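PDB 3H4N: cytochrome c7 from Geobacter sulfurreducens, which probably carries electrons through its covalently attached haems as part of the Fe(III) respiration of this bacterium. Local coordinates for residues K45-H49 against K50-G54. Residues are numbered along the deposited sequence; the frame is centred on the assembly and turned at random. Where two conformers were deposited one is given.
Sequences KDWAH and KTCTG. With HEM (protoporphyrin IX containing Fe), chain E.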
loop_
_atom_site.group_PDB
_atom_site.type_symbol
_atom_site.label_atom_id
_atom_site.label_comp_id
_atom_site.label_asym_id
_atom_site.label_seq_id
_atom_site.Cartn_x
_atom_site.Cartn_y
_atom_site.Cartn_z
ATOM N N LYS A 45 2.389 8.662 -5.875
ATOM C CA LYS A 45 3.509 8.864 -4.987
ATOM C C LYS A 45 3.084 9.469 -3.645
ATOM O O LYS A 45 3.510 8.985 -2.603
ATOM C CB LYS A 45 4.516 9.766 -5.705
ATOM C CG LYS A 45 5.677 10.229 -4.881
ATOM C CD LYS A 45 6.658 11.087 -5.702
ATOM C CE LYS A 45 6.025 12.339 -6.255
ATOM N NZ LYS A 45 6.905 13.528 -6.252
ATOM N N ASP A 46 2.271 10.528 -3.652
ATOM C CA ASP A 46 1.883 11.188 -2.402
ATOM C C ASP A 46 1.110 10.230 -1.508
ATOM O O ASP A 46 1.348 10.145 -0.306
ATOM C CB ASP A 46 1.040 12.449 -2.670
ATOM C CG ASP A 46 1.828 13.544 -3.382
ATOM O OD1 ASP A 46 1.194 14.477 -3.934
ATOM O OD2 ASP A 46 3.076 13.549 -3.449
ATOM N N TRP A 47 0.186 9.484 -2.109
ATOM C CA TRP A 47 -0.641 8.536 -1.366
ATOM C C TRP A 47 0.231 7.445 -0.772
ATOM O O TRP A 47 0.139 7.119 0.422
ATOM C CB TRP A 47 -1.667 7.896 -2.313
ATOM C CG TRP A 47 -2.874 7.260 -1.655
ATOM C CD1 TRP A 47 -4.131 7.792 -1.594
ATOM C CD2 TRP A 47 -2.952 5.973 -0.998
ATOM N NE1 TRP A 47 -4.979 6.930 -0.945
ATOM C CE2 TRP A 47 -4.288 5.807 -0.572
ATOM C CE3 TRP A 47 -2.037 4.945 -0.736
ATOM C CZ2 TRP A 47 -4.723 4.674 0.110
ATOM C CZ3 TRP A 47 -2.478 3.810 -0.072
ATOM C CH2 TRP A 47 -3.807 3.695 0.357
ATOM N N ALA A 48 1.077 6.855 -1.608
ATOM C CA ALA A 48 1.850 5.687 -1.205
ATOM C C ALA A 48 2.895 6.003 -0.131
ATOM O O ALA A 48 3.062 5.271 0.860
ATOM C CB ALA A 48 2.522 5.069 -2.401
ATOM N N HIS A 49 3.600 7.104 -0.317
ATOM C CA HIS A 49 4.668 7.469 0.596
ATOM C C HIS A 49 4.131 8.005 1.939
ATOM O O HIS A 49 4.886 8.124 2.904
ATOM C CB HIS A 49 5.598 8.477 -0.038
ATOM C CG HIS A 49 6.338 8.002 -1.250
ATOM N ND1 HIS A 49 7.034 8.791 -2.143
ATOM C CD2 HIS A 49 6.426 6.743 -1.719
ATOM C CE1 HIS A 49 7.549 8.011 -3.084
ATOM N NE2 HIS A 49 7.196 6.767 -2.847
ATOM N N LYS A 50 2.844 8.328 2.000
ATOM C CA LYS A 50 2.158 8.630 3.259
ATOM C C LYS A 50 1.589 7.357 3.885
ATOM O O LYS A 50 1.992 6.956 4.963
ATOM C CB LYS A 50 1.013 9.616 3.005
ATOM C CG LYS A 50 0.103 9.873 4.220
ATOM C CD LYS A 50 -0.993 10.867 3.844
ATOM C CE LYS A 50 -1.995 11.131 4.961
ATOM N NZ LYS A 50 -1.357 11.627 6.206
ATOM N N THR A 51 0.644 6.727 3.194
ATOM C CA THR A 51 -0.162 5.668 3.784
ATOM C C THR A 51 0.524 4.311 3.838
ATOM O O THR A 51 0.454 3.622 4.858
ATOM C CB THR A 51 -1.483 5.573 3.038
ATOM O OG1 THR A 51 -2.183 6.816 3.171
ATOM C CG2 THR A 51 -2.393 4.512 3.634
ATOM N N CYS A 52 1.175 3.922 2.748
ATOM C CA CYS A 52 1.861 2.623 2.702
ATOM C C CYS A 52 3.049 2.610 3.666
ATOM O O CYS A 52 3.116 1.808 4.596
ATOM C CB CYS A 52 2.332 2.273 1.281
ATOM S SG CYS A 52 1.141 2.393 -0.069
ATOM N N THR A 53 3.984 3.527 3.451
ATOM C CA THR A 53 5.173 3.578 4.282
ATOM C C THR A 53 4.801 3.871 5.741
ATOM O O THR A 53 5.403 3.336 6.664
ATOM C CB THR A 53 6.149 4.635 3.734
ATOM O OG1 THR A 53 6.413 4.352 2.353
ATOM C CG2 THR A 53 7.525 4.583 4.410
ATOM N N GLY A 54 3.801 4.729 5.952
ATOM C CA GLY A 54 3.376 5.115 7.291
ATOM C C GLY A 54 2.966 3.917 8.134
ATOM O O GLY A 54 3.372 3.778 9.292
HETATM C CHA HEM E . 5.592 6.311 -6.334
HETATM C CHB HEM E . 10.302 7.055 -5.502
HETATM C CHC HEM E . 9.797 4.559 -1.421
HETATM C CHD HEM E . 5.663 2.746 -3.051
HETATM C C1A HEM E . 6.886 6.755 -6.484
HETATM C C2A HEM E . 7.394 7.594 -7.551
HETATM C C3A HEM E . 8.704 7.790 -7.310
HETATM C C4A HEM E . 9.049 7.095 -6.087
HETATM C CMA HEM E . 9.713 8.590 -8.151
HETATM C CAA HEM E . 6.564 8.110 -8.754
HETATM C CBA HEM E . 6.636 7.050 -9.855
HETATM C CGA HEM E . 5.872 7.397 -11.114
HETATM O O1A HEM E . 4.921 8.206 -11.072
HETATM O O2A HEM E . 6.192 6.823 -12.177
HETATM C C1B HEM E . 10.568 6.475 -4.274
HETATM C C2B HEM E . 11.776 6.647 -3.496
HETATM C C3B HEM E . 11.638 5.951 -2.365
HETATM C C4B HEM E . 10.323 5.348 -2.405
HETATM C CMB HEM E . 12.996 7.458 -3.995
HETATM C CAB HEM E . 12.614 5.827 -1.174
HETATM C CBB HEM E . 13.006 7.009 -0.597
HETATM C C1C HEM E . 8.655 3.795 -1.513
HETATM C C2C HEM E . 8.255 2.742 -0.596
HETATM C C3C HEM E . 7.106 2.223 -1.071
HETATM C C4C HEM E . 6.746 2.951 -2.269
HETATM C CMC HEM E . 9.066 2.319 0.639
HETATM C CAC HEM E . 6.242 1.078 -0.492
HETATM C CBC HEM E . 5.891 1.100 0.823
HETATM C C1D HEM E . 5.255 3.574 -4.054
HETATM C C2D HEM E . 3.992 3.448 -4.700
HETATM C C3D HEM E . 3.946 4.563 -5.690
HETATM C C4D HEM E . 5.195 5.257 -5.565
HETATM C CMD HEM E . 2.915 2.405 -4.429
HETATM C CAD HEM E . 2.770 4.880 -6.611
HETATM C CBD HEM E . 2.706 4.058 -7.900
HETATM C CGD HEM E . 1.381 4.254 -8.654
HETATM O O1D HEM E . 0.423 4.847 -8.101
HETATM O O2D HEM E . 1.223 3.832 -9.839
HETATM N NA HEM E . 7.911 6.458 -5.616
HETATM N NB HEM E . 9.686 5.687 -3.566
HETATM N NC HEM E . 7.716 3.874 -2.517
HETATM N ND HEM E . 5.951 4.640 -4.591
HETATM FE FE HEM E . 7.820 5.186 -4.047
#
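Ala48 O is gripped by two backbone amides of the following turn. Thr53 N donates to it at 3.3 Å, with an N-H...O angle of 162°, whereas the bond from Cys52 N is weak and bent. The five-residue span of the first marks a local pi-type widening within helix 45-59. One residue earlier, Thr51 N reaches Trp47 O at 2.8 Å, nearly straight, the regular alpha-helical spacing.

The side chains of Trp47 and Thr51 repeat that i to i+4 pairing. The Trp47 CB bond leads away, but CG anti to the backbone N (chi1 -160°) brings the indole back alongside Thr51. Thr51 CB sits 3.9 Å from the centroid of the Trp47 six-membered ring, 20° off its normal, a CH-pi contact. Thr51 CG2 packs against Trp47 CH2 at 3.7 Å. Cys52 SG approaches the same ring at its edge, 3.9 Å from Trp47 CZ3, and also rests on Ala48 CB; beyond the segments, Trp47 touches Cys31 and Ile40. An alanine in place of Trp47 would probably strip Thr51 of its aromatic platform and take the ring edge away from Cys52 SG, which would keep Ala48 CB beside it.

His49 NE2 binds the haem iron at 2.1 Å, and His70 supplies the other protein ligand. Ala48 CB lies over the rim of pyrrole D of this haem, 3.2 Å from HEM C2D. Cys52 SG, by contrast, is covalently linked to a second haem. His49 and Cys52, three residues apart on one helix, thus serve different haems, consistent with close haem spacing for electron transfer.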